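Local coordinates for protein vaginolysin (Gardnerella vaginalis, PDB 5IMY) that probably binds cholesterol and acts as a secreted, pore-forming toxin of the cholesterol-dependent cytolysin family, seen here in complex with CD59, at residues A[86-91]-A[137-142]; A[439-445]-A[457-463]; A[304-309]-A[322-326]; A[24-29]-A[237-243]; A[162-166]-A[336-340]. Residues are numbered along the deposited sequence.

Interaction 1 (A[86-91]-A[137-142]); sequences DDRVYP and PTKSSV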
# COMPACT_ATOMS: atom_id res chain seq x y z
N ASP A 86 42.95 -3.66 -18.78
CA ASP A 86 44.20 -3.77 -18.03
C ASP A 86 45.38 -3.24 -18.83
O ASP A 86 46.37 -2.78 -18.24
CB ASP A 86 44.44 -5.23 -17.62
CG ASP A 86 45.57 -5.37 -16.62
OD1 ASP A 86 45.72 -4.48 -15.76
OD2 ASP A 86 46.30 -6.39 -16.68
N ASP A 87 45.30 -3.30 -20.16
CA ASP A 87 46.39 -2.81 -21.00
C ASP A 87 46.66 -1.33 -20.77
O ASP A 87 47.82 -0.89 -20.84
CB ASP A 87 46.07 -3.05 -22.47
CG ASP A 87 46.43 -4.45 -22.93
OD1 ASP A 87 47.48 -4.96 -22.51
OD2 ASP A 87 45.65 -5.03 -23.72
N ARG A 88 45.62 -0.55 -20.49
CA ARG A 88 45.74 0.91 -20.43
C ARG A 88 45.51 1.47 -19.04
O ARG A 88 45.38 2.68 -18.88
CB ARG A 88 44.75 1.55 -21.41
CG ARG A 88 44.85 1.00 -22.82
CD ARG A 88 43.57 0.35 -23.30
NE ARG A 88 43.15 0.92 -24.58
CZ ARG A 88 42.41 0.29 -25.49
NH1 ARG A 88 42.01 -0.96 -25.28
NH2 ARG A 88 42.09 0.90 -26.62
N VAL A 89 45.46 0.62 -18.02
CA VAL A 89 45.23 1.05 -16.65
C VAL A 89 46.50 0.79 -15.86
O VAL A 89 46.86 -0.36 -15.59
CB VAL A 89 44.03 0.33 -16.01
CG1 VAL A 89 43.89 0.71 -14.54
CG2 VAL A 89 42.76 0.66 -16.77
N TYR A 90 47.19 1.87 -15.50
CA TYR A 90 48.35 1.78 -14.63
C TYR A 90 48.50 3.10 -13.90
O TYR A 90 48.07 4.14 -14.41
CB TYR A 90 49.64 1.45 -15.41
CG TYR A 90 49.89 2.30 -16.63
CD1 TYR A 90 50.66 3.45 -16.56
CD2 TYR A 90 49.37 1.94 -17.87
CE1 TYR A 90 50.90 4.23 -17.68
CE2 TYR A 90 49.60 2.71 -18.99
CZ TYR A 90 50.37 3.85 -18.90
OH TYR A 90 50.60 4.61 -20.02
N PRO A 91 49.08 3.09 -12.70
CA PRO A 91 49.36 4.36 -12.02
C PRO A 91 50.16 5.30 -12.91
O PRO A 91 51.23 4.94 -13.40
CB PRO A 91 50.17 3.93 -10.79
CG PRO A 91 49.77 2.51 -10.55
CD PRO A 91 49.47 1.92 -11.89
N PRO A 137 56.88 6.57 -17.77
CA PRO A 137 55.95 5.51 -17.37
C PRO A 137 55.17 4.96 -18.55
O PRO A 137 54.61 5.71 -19.36
CB PRO A 137 55.02 6.22 -16.37
CG PRO A 137 55.04 7.64 -16.81
CD PRO A 137 56.43 7.89 -17.32
N THR A 138 55.13 3.63 -18.65
CA THR A 138 54.28 2.92 -19.60
C THR A 138 53.68 1.73 -18.86
O THR A 138 53.98 1.49 -17.69
CB THR A 138 55.07 2.49 -20.84
OG1 THR A 138 54.32 1.51 -21.57
CG2 THR A 138 56.43 1.91 -20.47
N LYS A 139 52.81 0.98 -19.54
CA LYS A 139 52.15 -0.14 -18.88
C LYS A 139 53.18 -1.13 -18.33
O LYS A 139 53.11 -1.52 -17.16
CB LYS A 139 51.20 -0.85 -19.86
CG LYS A 139 50.54 -2.11 -19.29
CD LYS A 139 49.81 -1.83 -17.98
CE LYS A 139 49.15 -3.09 -17.43
NZ LYS A 139 48.14 -2.79 -16.38
N SER A 140 54.14 -1.53 -19.16
CA SER A 140 55.12 -2.52 -18.73
C SER A 140 56.14 -1.92 -17.76
O SER A 140 56.62 -2.62 -16.86
CB SER A 140 55.84 -3.11 -19.94
OG SER A 140 56.62 -2.12 -20.60
N SER A 141 56.47 -0.64 -17.93
CA SER A 141 57.45 -0.01 -17.05
C SER A 141 56.86 0.23 -15.66
O SER A 141 57.57 0.12 -14.66
CB SER A 141 57.93 1.31 -17.65
OG SER A 141 58.84 1.97 -16.79
N VAL A 142 55.58 0.56 -15.60
CA VAL A 142 54.93 0.76 -14.31
C VAL A 142 54.62 -0.58 -13.65
O VAL A 142 54.79 -0.74 -12.44
CB VAL A 142 53.66 1.62 -14.48
CG1 VAL A 142 52.83 1.63 -13.21
CG2 VAL A 142 54.05 3.05 -14.87

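Interaction 2 (A[439-445]-A[457-463]); sequences NLRIKLV and TVYDRSD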
# COMPACT_ATOMS: atom_id res chain seq x y z
N ASN A 439 -4.03 -10.51 14.46
CA ASN A 439 -4.64 -10.41 15.78
C ASN A 439 -5.86 -11.32 15.90
O ASN A 439 -6.97 -10.89 16.24
CB ASN A 439 -5.00 -8.96 16.09
CG ASN A 439 -3.84 -8.01 15.86
OD1 ASN A 439 -2.76 -8.19 16.43
ND2 ASN A 439 -4.05 -7.02 15.01
N LEU A 440 -5.65 -12.61 15.62
CA LEU A 440 -6.71 -13.59 15.76
C LEU A 440 -7.11 -13.74 17.22
O LEU A 440 -6.26 -13.77 18.11
CB LEU A 440 -6.26 -14.94 15.19
CG LEU A 440 -7.32 -16.04 15.05
CD1 LEU A 440 -8.30 -15.73 13.94
CD2 LEU A 440 -6.65 -17.38 14.81
N ARG A 441 -8.42 -13.83 17.47
CA ARG A 441 -8.97 -13.94 18.81
C ARG A 441 -9.89 -15.15 18.88
O ARG A 441 -10.58 -15.47 17.91
CB ARG A 441 -9.75 -12.67 19.18
CG ARG A 441 -9.23 -11.96 20.42
CD ARG A 441 -9.86 -10.58 20.56
NE ARG A 441 -8.87 -9.59 20.97
CZ ARG A 441 -8.56 -9.31 22.23
NH1 ARG A 441 -9.15 -9.95 23.23
NH2 ARG A 441 -7.64 -8.39 22.49
N ILE A 442 -9.90 -15.82 20.03
CA ILE A 442 -10.73 -17.02 20.22
C ILE A 442 -11.17 -17.10 21.67
O ILE A 442 -10.35 -17.01 22.59
CB ILE A 442 -9.98 -18.31 19.81
CG1 ILE A 442 -9.51 -18.24 18.35
CG2 ILE A 442 -10.88 -19.52 20.01
CD1 ILE A 442 -8.64 -19.40 17.92
N LYS A 443 -12.48 -17.27 21.88
CA LYS A 443 -13.06 -17.47 23.20
C LYS A 443 -14.17 -18.51 23.09
O LYS A 443 -14.89 -18.54 22.09
CB LYS A 443 -13.61 -16.15 23.76
CG LYS A 443 -13.87 -16.15 25.26
CD LYS A 443 -14.23 -14.76 25.78
CE LYS A 443 -15.73 -14.55 25.85
NZ LYS A 443 -16.09 -13.11 26.01
N LEU A 444 -14.31 -19.36 24.11
CA LEU A 444 -15.20 -20.52 24.04
C LEU A 444 -16.42 -20.39 24.95
O LEU A 444 -17.54 -20.37 24.46
CB LEU A 444 -14.42 -21.80 24.37
CG LEU A 444 -15.20 -23.11 24.43
CD1 LEU A 444 -16.15 -23.25 23.27
CD2 LEU A 444 -14.26 -24.30 24.46
N VAL A 445 -16.22 -20.31 26.27
CA VAL A 445 -17.30 -20.22 27.26
C VAL A 445 -18.31 -21.37 27.12
O VAL A 445 -18.59 -21.84 26.02
CB VAL A 445 -18.01 -18.85 27.21
CG1 VAL A 445 -17.00 -17.72 27.04
CG2 VAL A 445 -19.12 -18.76 26.13
N THR A 457 -16.15 -19.21 31.28
CA THR A 457 -15.15 -19.06 30.23
C THR A 457 -14.17 -20.23 30.25
O THR A 457 -13.47 -20.44 31.24
CB THR A 457 -14.40 -17.74 30.38
OG1 THR A 457 -15.31 -16.65 30.26
CG2 THR A 457 -13.32 -17.61 29.30
N VAL A 458 -14.14 -20.98 29.16
CA VAL A 458 -13.07 -21.93 28.86
C VAL A 458 -12.22 -21.31 27.76
O VAL A 458 -12.76 -20.78 26.78
CB VAL A 458 -13.62 -23.30 28.43
CG1 VAL A 458 -12.52 -24.36 28.47
CG2 VAL A 458 -14.81 -23.71 29.29
N TYR A 459 -10.90 -21.34 27.93
CA TYR A 459 -9.99 -20.93 26.86
C TYR A 459 -10.31 -19.54 26.32
O TYR A 459 -11.20 -19.38 25.49
CB TYR A 459 -10.03 -21.94 25.72
CG TYR A 459 -9.07 -21.65 24.60
CD1 TYR A 459 -7.81 -22.22 24.57
CD2 TYR A 459 -9.42 -20.79 23.56
CE1 TYR A 459 -6.92 -21.95 23.55
CE2 TYR A 459 -8.54 -20.51 22.54
CZ TYR A 459 -7.29 -21.09 22.54
OH TYR A 459 -6.42 -20.82 21.51
N ASP A 460 -9.56 -18.53 26.77
CA ASP A 460 -9.66 -17.17 26.23
C ASP A 460 -8.26 -16.73 25.84
O ASP A 460 -7.41 -16.52 26.71
CB ASP A 460 -10.28 -16.21 27.24
CG ASP A 460 -10.59 -14.85 26.64
OD1 ASP A 460 -10.17 -14.59 25.50
OD2 ASP A 460 -11.26 -14.04 27.32
N ARG A 461 -8.02 -16.58 24.53
CA ARG A 461 -6.70 -16.22 24.03
C ARG A 461 -6.82 -15.21 22.91
O ARG A 461 -7.78 -15.23 22.13
CB ARG A 461 -5.93 -17.46 23.55
CG ARG A 461 -4.81 -17.87 24.50
CD ARG A 461 -4.47 -19.35 24.38
NE ARG A 461 -3.43 -19.61 23.39
CZ ARG A 461 -2.13 -19.38 23.58
NH1 ARG A 461 -1.71 -18.87 24.73
NH2 ARG A 461 -1.26 -19.65 22.62
N SER A 462 -5.83 -14.32 22.83
CA SER A 462 -5.83 -13.22 21.87
C SER A 462 -4.44 -13.06 21.30
O SER A 462 -3.48 -13.70 21.73
CB SER A 462 -6.29 -11.92 22.53
OG SER A 462 -5.41 -11.55 23.57
N ASP A 463 -4.33 -12.17 20.30
CA ASP A 463 -3.05 -11.82 19.69
C ASP A 463 -2.17 -13.04 19.45
O ASP A 463 -0.96 -12.99 19.68
CB ASP A 463 -2.31 -10.80 20.57
CG ASP A 463 -2.82 -9.39 20.37
OD1 ASP A 463 -2.99 -8.97 19.21
OD2 ASP A 463 -3.04 -8.69 21.39
O HOH W 1 -6.29 -10.45 19.13
O HOH W 2 -15.34 -13.51 28.75

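Interaction 3 (A[304-309]-A[322-326]); sequences TSVCAV and CTGNI. Unlike the reference sequence in segment 304-309: Cys307 (reference Thr). Unlike the reference sequence in segment 322-326: Cys322 (reference Ile).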
# COMPACT_ATOMS: atom_id res chain seq x y z
N THR A 304 18.88 -19.88 -0.32
CA THR A 304 19.55 -18.90 -1.17
C THR A 304 20.68 -19.60 -1.92
O THR A 304 21.68 -20.01 -1.32
CB THR A 304 20.09 -17.74 -0.33
OG1 THR A 304 19.02 -17.12 0.38
CG2 THR A 304 20.78 -16.71 -1.22
N SER A 305 20.51 -19.74 -3.23
CA SER A 305 21.60 -20.21 -4.08
C SER A 305 22.62 -19.09 -4.26
O SER A 305 22.25 -17.91 -4.36
CB SER A 305 21.07 -20.66 -5.44
OG SER A 305 21.95 -21.58 -6.06
N VAL A 306 23.89 -19.45 -4.29
CA VAL A 306 24.98 -18.49 -4.42
C VAL A 306 25.83 -18.88 -5.62
O VAL A 306 26.28 -20.03 -5.73
CB VAL A 306 25.84 -18.42 -3.14
CG1 VAL A 306 27.17 -17.71 -3.40
CG2 VAL A 306 25.07 -17.69 -2.05
N CYS A 307 26.06 -17.92 -6.52
CA CYS A 307 26.83 -18.13 -7.74
C CYS A 307 27.87 -17.02 -7.82
O CYS A 307 27.51 -15.84 -7.94
CB CYS A 307 25.91 -18.13 -8.96
SG CYS A 307 26.69 -17.90 -10.58
N ALA A 308 29.14 -17.39 -7.73
CA ALA A 308 30.24 -16.43 -7.60
C ALA A 308 31.25 -16.68 -8.70
O ALA A 308 31.79 -17.78 -8.80
CB ALA A 308 30.92 -16.55 -6.24
N VAL A 309 31.53 -15.66 -9.51
CA VAL A 309 32.59 -15.72 -10.51
C VAL A 309 33.70 -14.78 -10.08
O VAL A 309 33.45 -13.61 -9.77
CB VAL A 309 32.07 -15.37 -11.92
CG1 VAL A 309 30.77 -16.11 -12.19
CG2 VAL A 309 31.88 -13.86 -12.10
N CYS A 322 28.56 -22.94 -11.39
CA CYS A 322 27.93 -22.07 -10.41
C CYS A 322 26.91 -22.83 -9.56
O CYS A 322 25.90 -23.33 -10.07
CB CYS A 322 27.27 -20.86 -11.08
SG CYS A 322 28.14 -19.32 -10.65
N THR A 323 27.20 -22.92 -8.26
CA THR A 323 26.36 -23.59 -7.29
C THR A 323 26.96 -23.41 -5.91
O THR A 323 28.17 -23.58 -5.72
CB THR A 323 26.21 -25.09 -7.61
OG1 THR A 323 25.83 -25.79 -6.42
CG2 THR A 323 27.51 -25.67 -8.16
N GLY A 324 26.14 -23.04 -4.93
CA GLY A 324 26.64 -22.81 -3.60
C GLY A 324 25.59 -22.15 -2.73
O GLY A 324 24.48 -21.84 -3.17
N ASN A 325 25.97 -21.94 -1.47
CA ASN A 325 25.11 -21.31 -0.49
C ASN A 325 25.89 -20.24 0.27
O ASN A 325 27.03 -19.93 -0.09
CB ASN A 325 24.54 -22.35 0.47
CG ASN A 325 25.58 -23.34 0.94
OD1 ASN A 325 26.58 -22.96 1.56
ND2 ASN A 325 25.37 -24.61 0.65
N ILE A 326 25.30 -19.67 1.32
CA ILE A 326 25.98 -18.63 2.08
C ILE A 326 27.32 -19.14 2.60
O ILE A 326 28.27 -18.37 2.73
CB ILE A 326 25.08 -18.13 3.22
CG1 ILE A 326 23.78 -17.53 2.66
CG2 ILE A 326 25.81 -17.10 4.08
CD1 ILE A 326 23.98 -16.34 1.72

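Interaction 4 (A[24-29]-A[237-243]); sequences SLNNYL and TTPDSLK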
# COMPACT_ATOMS: atom_id res chain seq x y z
N SER A 24 53.55 28.15 -20.45
CA SER A 24 52.44 28.19 -21.39
C SER A 24 51.58 26.93 -21.28
O SER A 24 50.34 27.02 -21.31
CB SER A 24 52.96 28.36 -22.81
OG SER A 24 52.78 29.69 -23.26
N LEU A 25 52.21 25.76 -21.17
CA LEU A 25 51.44 24.53 -21.01
C LEU A 25 50.65 24.56 -19.71
O LEU A 25 49.53 24.05 -19.64
CB LEU A 25 52.37 23.32 -21.05
CG LEU A 25 51.71 21.95 -20.92
CD1 LEU A 25 51.12 21.51 -22.25
CD2 LEU A 25 52.70 20.93 -20.41
N ASN A 26 51.23 25.14 -18.65
CA ASN A 26 50.54 25.21 -17.37
C ASN A 26 49.29 26.08 -17.46
O ASN A 26 48.27 25.78 -16.83
CB ASN A 26 51.49 25.76 -16.30
CG ASN A 26 52.17 24.66 -15.51
OD1 ASN A 26 51.67 23.54 -15.42
ND2 ASN A 26 53.32 24.97 -14.92
N ASN A 27 49.35 27.17 -18.23
CA ASN A 27 48.18 28.04 -18.35
C ASN A 27 47.08 27.37 -19.17
O ASN A 27 45.89 27.56 -18.89
CB ASN A 27 48.58 29.37 -18.99
CG ASN A 27 49.30 30.28 -18.01
OD1 ASN A 27 49.15 30.17 -16.80
ND2 ASN A 27 50.10 31.20 -18.55
N TYR A 28 47.46 26.59 -20.19
CA TYR A 28 46.45 25.92 -21.00
C TYR A 28 45.70 24.87 -20.20
O TYR A 28 44.47 24.77 -20.30
CB TYR A 28 47.11 25.29 -22.23
CG TYR A 28 46.15 24.48 -23.07
CD1 TYR A 28 45.16 25.09 -23.83
CD2 TYR A 28 46.24 23.09 -23.12
CE1 TYR A 28 44.29 24.36 -24.60
CE2 TYR A 28 45.37 22.34 -23.89
CZ TYR A 28 44.40 22.98 -24.63
OH TYR A 28 43.53 22.25 -25.40
N LEU A 29 46.41 24.08 -19.40
CA LEU A 29 45.75 23.04 -18.61
C LEU A 29 44.96 23.63 -17.45
O LEU A 29 43.93 23.08 -17.06
CB LEU A 29 46.78 22.04 -18.09
CG LEU A 29 47.65 21.35 -19.15
CD1 LEU A 29 48.58 20.34 -18.49
CD2 LEU A 29 46.81 20.69 -20.22
N THR A 237 57.18 21.08 -24.34
CA THR A 237 56.02 20.30 -24.77
C THR A 237 54.99 21.08 -25.58
O THR A 237 54.22 20.44 -26.31
CB THR A 237 55.31 19.70 -23.56
OG1 THR A 237 55.45 20.56 -22.41
CG2 THR A 237 55.86 18.35 -23.27
N THR A 238 54.94 22.40 -25.46
CA THR A 238 53.97 23.28 -26.11
C THR A 238 52.53 22.79 -25.94
O THR A 238 52.23 21.62 -26.23
CB THR A 238 54.29 23.48 -27.60
OG1 THR A 238 53.29 24.30 -28.20
CG2 THR A 238 54.38 22.16 -28.39
N PRO A 239 51.60 23.65 -25.51
CA PRO A 239 50.22 23.18 -25.31
C PRO A 239 49.53 22.76 -26.59
O PRO A 239 48.61 21.94 -26.54
CB PRO A 239 49.53 24.39 -24.67
CG PRO A 239 50.32 25.56 -25.12
CD PRO A 239 51.74 25.09 -25.21
N ASP A 240 49.93 23.31 -27.74
CA ASP A 240 49.34 22.89 -29.01
C ASP A 240 49.50 21.39 -29.23
O ASP A 240 48.67 20.76 -29.88
CB ASP A 240 49.95 23.66 -30.17
CG ASP A 240 49.22 24.96 -30.46
OD1 ASP A 240 48.01 25.05 -30.15
OD2 ASP A 240 49.85 25.89 -31.02
N SER A 241 50.58 20.80 -28.69
CA SER A 241 50.77 19.36 -28.81
C SER A 241 49.57 18.59 -28.26
O SER A 241 49.26 17.50 -28.75
CB SER A 241 52.04 18.94 -28.08
OG SER A 241 52.90 18.20 -28.93
N LEU A 242 48.90 19.14 -27.25
CA LEU A 242 47.73 18.51 -26.66
C LEU A 242 46.44 18.96 -27.35
O LEU A 242 45.58 18.13 -27.66
CB LEU A 242 47.68 18.82 -25.16
CG LEU A 242 48.55 17.94 -24.26
CD1 LEU A 242 49.88 17.58 -24.90
CD2 LEU A 242 48.77 18.65 -22.94
N LYS A 243 46.30 20.27 -27.58
CA LYS A 243 45.16 20.79 -28.33
C LYS A 243 44.90 19.94 -29.57
O LYS A 243 43.79 19.46 -29.78
CB LYS A 243 45.43 22.25 -28.72
CG LYS A 243 44.46 22.86 -29.73
CD LYS A 243 43.14 23.26 -29.09
CE LYS A 243 42.33 24.15 -30.03
NZ LYS A 243 43.07 25.39 -30.42

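Interaction 5 (A[162-166]-A[336-340]); sequences HVAAR and GANLS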
# COMPACT_ATOMS: atom_id res chain seq x y z
N HIS A 162 51.46 -9.22 8.61
CA HIS A 162 50.32 -9.87 7.98
C HIS A 162 49.26 -8.81 7.72
O HIS A 162 48.81 -8.14 8.65
CB HIS A 162 49.77 -10.99 8.86
CG HIS A 162 50.71 -12.14 9.05
ND1 HIS A 162 50.38 -13.26 9.77
CD2 HIS A 162 51.98 -12.33 8.61
CE1 HIS A 162 51.40 -14.10 9.77
NE2 HIS A 162 52.39 -13.56 9.07
N VAL A 163 48.88 -8.66 6.46
CA VAL A 163 48.01 -7.57 6.01
C VAL A 163 46.64 -8.14 5.69
O VAL A 163 46.52 -9.10 4.93
CB VAL A 163 48.61 -6.85 4.79
CG1 VAL A 163 47.62 -5.85 4.20
CG2 VAL A 163 49.90 -6.17 5.16
N ALA A 164 45.61 -7.54 6.28
CA ALA A 164 44.23 -7.90 6.00
C ALA A 164 43.64 -6.91 5.00
O ALA A 164 43.94 -5.71 5.06
CB ALA A 164 43.38 -7.91 7.28
N ALA A 165 42.82 -7.41 4.09
CA ALA A 165 42.26 -6.58 3.04
C ALA A 165 41.14 -5.70 3.58
O ALA A 165 40.28 -6.16 4.34
CB ALA A 165 41.71 -7.45 1.91
N ARG A 166 41.16 -4.43 3.19
CA ARG A 166 39.97 -3.60 3.34
C ARG A 166 38.93 -4.08 2.34
O ARG A 166 39.19 -4.11 1.13
CB ARG A 166 40.29 -2.13 3.10
CG ARG A 166 39.07 -1.22 3.23
CD ARG A 166 39.20 0.01 2.36
NE ARG A 166 40.41 0.76 2.69
CZ ARG A 166 40.52 1.52 3.77
NH1 ARG A 166 39.50 1.63 4.62
NH2 ARG A 166 41.66 2.17 4.00
N GLY A 336 40.60 -14.94 0.81
CA GLY A 336 41.32 -13.78 0.33
C GLY A 336 41.35 -12.64 1.32
O GLY A 336 41.53 -11.48 0.94
N ALA A 337 41.18 -12.96 2.61
CA ALA A 337 41.25 -11.93 3.64
C ALA A 337 42.66 -11.42 3.85
O ALA A 337 42.84 -10.29 4.32
CB ALA A 337 40.70 -12.47 4.96
N ASN A 338 43.67 -12.22 3.50
CA ASN A 338 45.06 -11.87 3.73
C ASN A 338 45.88 -12.22 2.50
O ASN A 338 45.43 -12.97 1.63
CB ASN A 338 45.63 -12.60 4.96
CG ASN A 338 44.55 -13.11 5.89
OD1 ASN A 338 44.00 -14.19 5.68
ND2 ASN A 338 44.23 -12.34 6.92
N LEU A 339 47.09 -11.68 2.45
CA LEU A 339 48.04 -12.04 1.41
C LEU A 339 48.74 -13.32 1.82
O LEU A 339 49.40 -13.36 2.86
CB LEU A 339 49.07 -10.93 1.18
CG LEU A 339 48.61 -9.53 0.76
CD1 LEU A 339 47.86 -8.85 1.89
CD2 LEU A 339 49.83 -8.70 0.37
N SER A 340 48.62 -14.36 1.00
CA SER A 340 49.51 -15.51 1.14
C SER A 340 50.90 -15.20 0.59
O SER A 340 51.55 -16.06 -0.00
CB SER A 340 48.89 -16.73 0.45
OG SER A 340 48.03 -16.34 -0.60

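Interaction 1 (A[86-91]-A[137-142])
Lys139 is the most covered residue of this contact. It sits in the first turn of a helix. Its side chain bends at chi2 (p) and is otherwise extended, which carries the ammonium group into the loop 86-91. There NZ meets three oxygens. It donates to Asp86 O at 2.6 Å and to Val89 O at 2.9 Å. It also makes a salt bridge with Asp86 OD1 at 3.0 Å. The lysine thus bridges two backbone carbonyls of the loop as well as pairing with a carboxylate.

Tyr90 comes next. Its CA-to-CB bond points toward the helix start, and one ring face lies over the backbone there. Lys139 CA is 4.0 Å from the ring centroid, 25° off the ring normal and over the face, which makes a CH-pi contact. Tyr90 CD2 also lies 3.8 Å from Lys139 CD.

Val142, one turn further on, closes the apolar side. Its CG2 is 3.8 Å from Tyr90 CD1 and its CG1 is 3.6 Å from Pro91 CD.

The contact thus fixes the N-terminal end of helix 139-158 to the loop between strands 79-80 and 94-96. Val142 and Pro91 both reach Leu118 of strand 116-120. Pro91 also packs on Val221 and Val223 of strand 208-223, and Val89 rests on Tyr350 of strand 347-354.

Interaction 2 (A[439-445]-A[457-463])
The axes of strands 440-443 and 460-462 approach to 5.0 Å and run antiparallel, with 176° between their directions. Ile442 and Arg461 form a hydrogen-bonded pair: Ile442 N to Arg461 O is 3.0 Å and Arg461 N to Ile442 O is 3.1 Å. Both side chains leave on the same face. Ile442 (m, t) sets CG2 3.6 Å from Tyr459 CE2. Tyr459 has a positive phi and a t chi1, which bring its ring back to that isoleucine; its OH bonds Glu485. The long arm of Arg461 leads away.

These strands belong to the four-stranded sheet of the C-terminal beta-sandwich domain. The loop between them carries the tryptophan-rich undecapeptide of this family.

On the other face Lys443 pairs with Asp460. Lys443 is t at chi1 and chi2, but chi3 is near 95°. Its CD lies 3.4 Å from Asp460 OD2, while NZ donates to a water at 2.9 Å and makes a cation-pi contact with Tyr395. Arg441, with chi1 at -122°, lays one face of its guanidinium over Ser462, with Arg441 CZ 3.5 Å from Ser462 CB. It also packs on an aromatic side chain of the CD59 chain. Leu444, t at chi1, places CD2 4.1 Å from Val458 CB.

Interaction 3 (A[304-309]-A[322-326])
Cys322 comes first. Its SG is bonded to Cys307 SG at 2.0 Å, with a chi3 of 80°, near the relaxed value for a disulfide. Cys307 replaces Thr and Cys322 replaces Ile of the reference sequence. Cys322 is poorly ordered, so its geometry is less certain. The CA-to-CB bond of Thr323 points away, and its carbonyl carbon passes 3.5 Å from Val306 O. Gly324 is fully extended. Its O accepts the one hydrogen bond between the segments, from Val306 N at 2.7 Å, and it also takes a CA-H...O contact from Ser305 CA at 3.4 Å. Asn325 N-caps helix 326-335 by offering OD1 to Thr328 N. Its C lies 3.5 Å from Val306 CG2. Ile326 opens the helix and sends CD1 to 4.2 Å from Val306 CG2.

Strand 305-311 pairs on its other side with strand 263-271. In cholesterol-dependent cytolysins the corresponding strand probably becomes the edge at which monomers join, once the segment covering it has moved away. A single backbone bond and light apolar packing could give way. The disulfide, unless reduced, would not, which is consistent with a toxin trapped before pore formation.

Interaction 4 (A[24-29]-A[237-243])
Leu25 lays its side chain against Pro239 and Leu242. Leu25 CD1 is 3.6 Å from Pro239 CA and 3.8 Å from Leu242 CD2. The other methyl, Leu25 CD2, comes 3.4 Å from Thr237 OG1.

One turn along the helix, Tyr28 covers the same proline from another side: its CB is 3.6 Å from Pro239 CB. Pro239 thus fits against successive turns of helix 22-30. The tyrosine continues along the second segment. Its CE2 lies 4.4 Å from Leu242 CB, and its OH passes 3.7 Å from Lys243 CA. That hydroxyl is hydrogen-bonded to Val247 O. Leu29 adds a last apolar touch, with CD2 3.9 Å from Leu242 CD2.

The contact joins the N-terminal helix to the short helix 240-243 and the turn before it. Cys236, directly before 237-243, is disulfide-bonded to Cys18, six residues before Ser24. Asn26, on the far side of the helix, bonds Ala230 and Ser228.

No hydrogen bond or salt bridge passes between the two segments. The contact rests on apolar burial of leucine, proline and tyrosine surface. Hydrogen bonds of Asn26 and Tyr28 run to neighbouring loops, and the disulfide supplies the covalent tie.

Interaction 5 (A[162-166]-A[336-340])
The two segments run in opposite directions, with Ala164 CA 4.6 Å from Asn338 CA. One backbone hydrogen bond joins them, from Ala165 N to Ala337 O at 2.9 Å, with an N-H...O angle of 158°. Two CA-H...O contacts support it. Ala164 CA lies 3.2 Å from Ala337 O, and Asn338 CA lies 3.4 Å from Val163 O. Neither segment forms a regular strand here.

Both are connections from a helix to a strand of the large antiparallel sheet. Segment 162-166 leads from helix 139-158 to strand 166-173. Segment 336-340 follows helix 326-335 and precedes strand 347-354. The contact ties these two connections at the surface.

Among the side chains, Val163 and Leu339 make the closest apolar meeting. Val163 CB is 3.6 Å from Leu339 CD1, and the same CD1 is 3.3 Å from Val163 O. Ala165 points its CB toward the other segment, 4.1 Å from Gly336 O. Tyr218 of strand 208-223 touches both Ala165 and Leu339, and its OH bonds Gly336 O.

Overall arrangement
From the N terminus, interaction 4 opens first, at helix 22-30, and closes a long loop at 237-243. Interaction 1 is nested inside that loop and joins the start of helix 139-158 to an earlier loop. Interaction 5 opens at 162-166, still within the loop of interaction 4, but closes beyond it at 336-340, so the two cross. Interaction 3 is nested inside interaction 5 and pins a short connection onto strand 305-311; their centres are about 23 Å apart. Interaction 2 follows in series in the C-terminal beta sandwich, closing the loop 446-456 between strands 440-443 and 460-464. Its centre is about 86 Å from that of interaction 4, near the other end of this elongated chain.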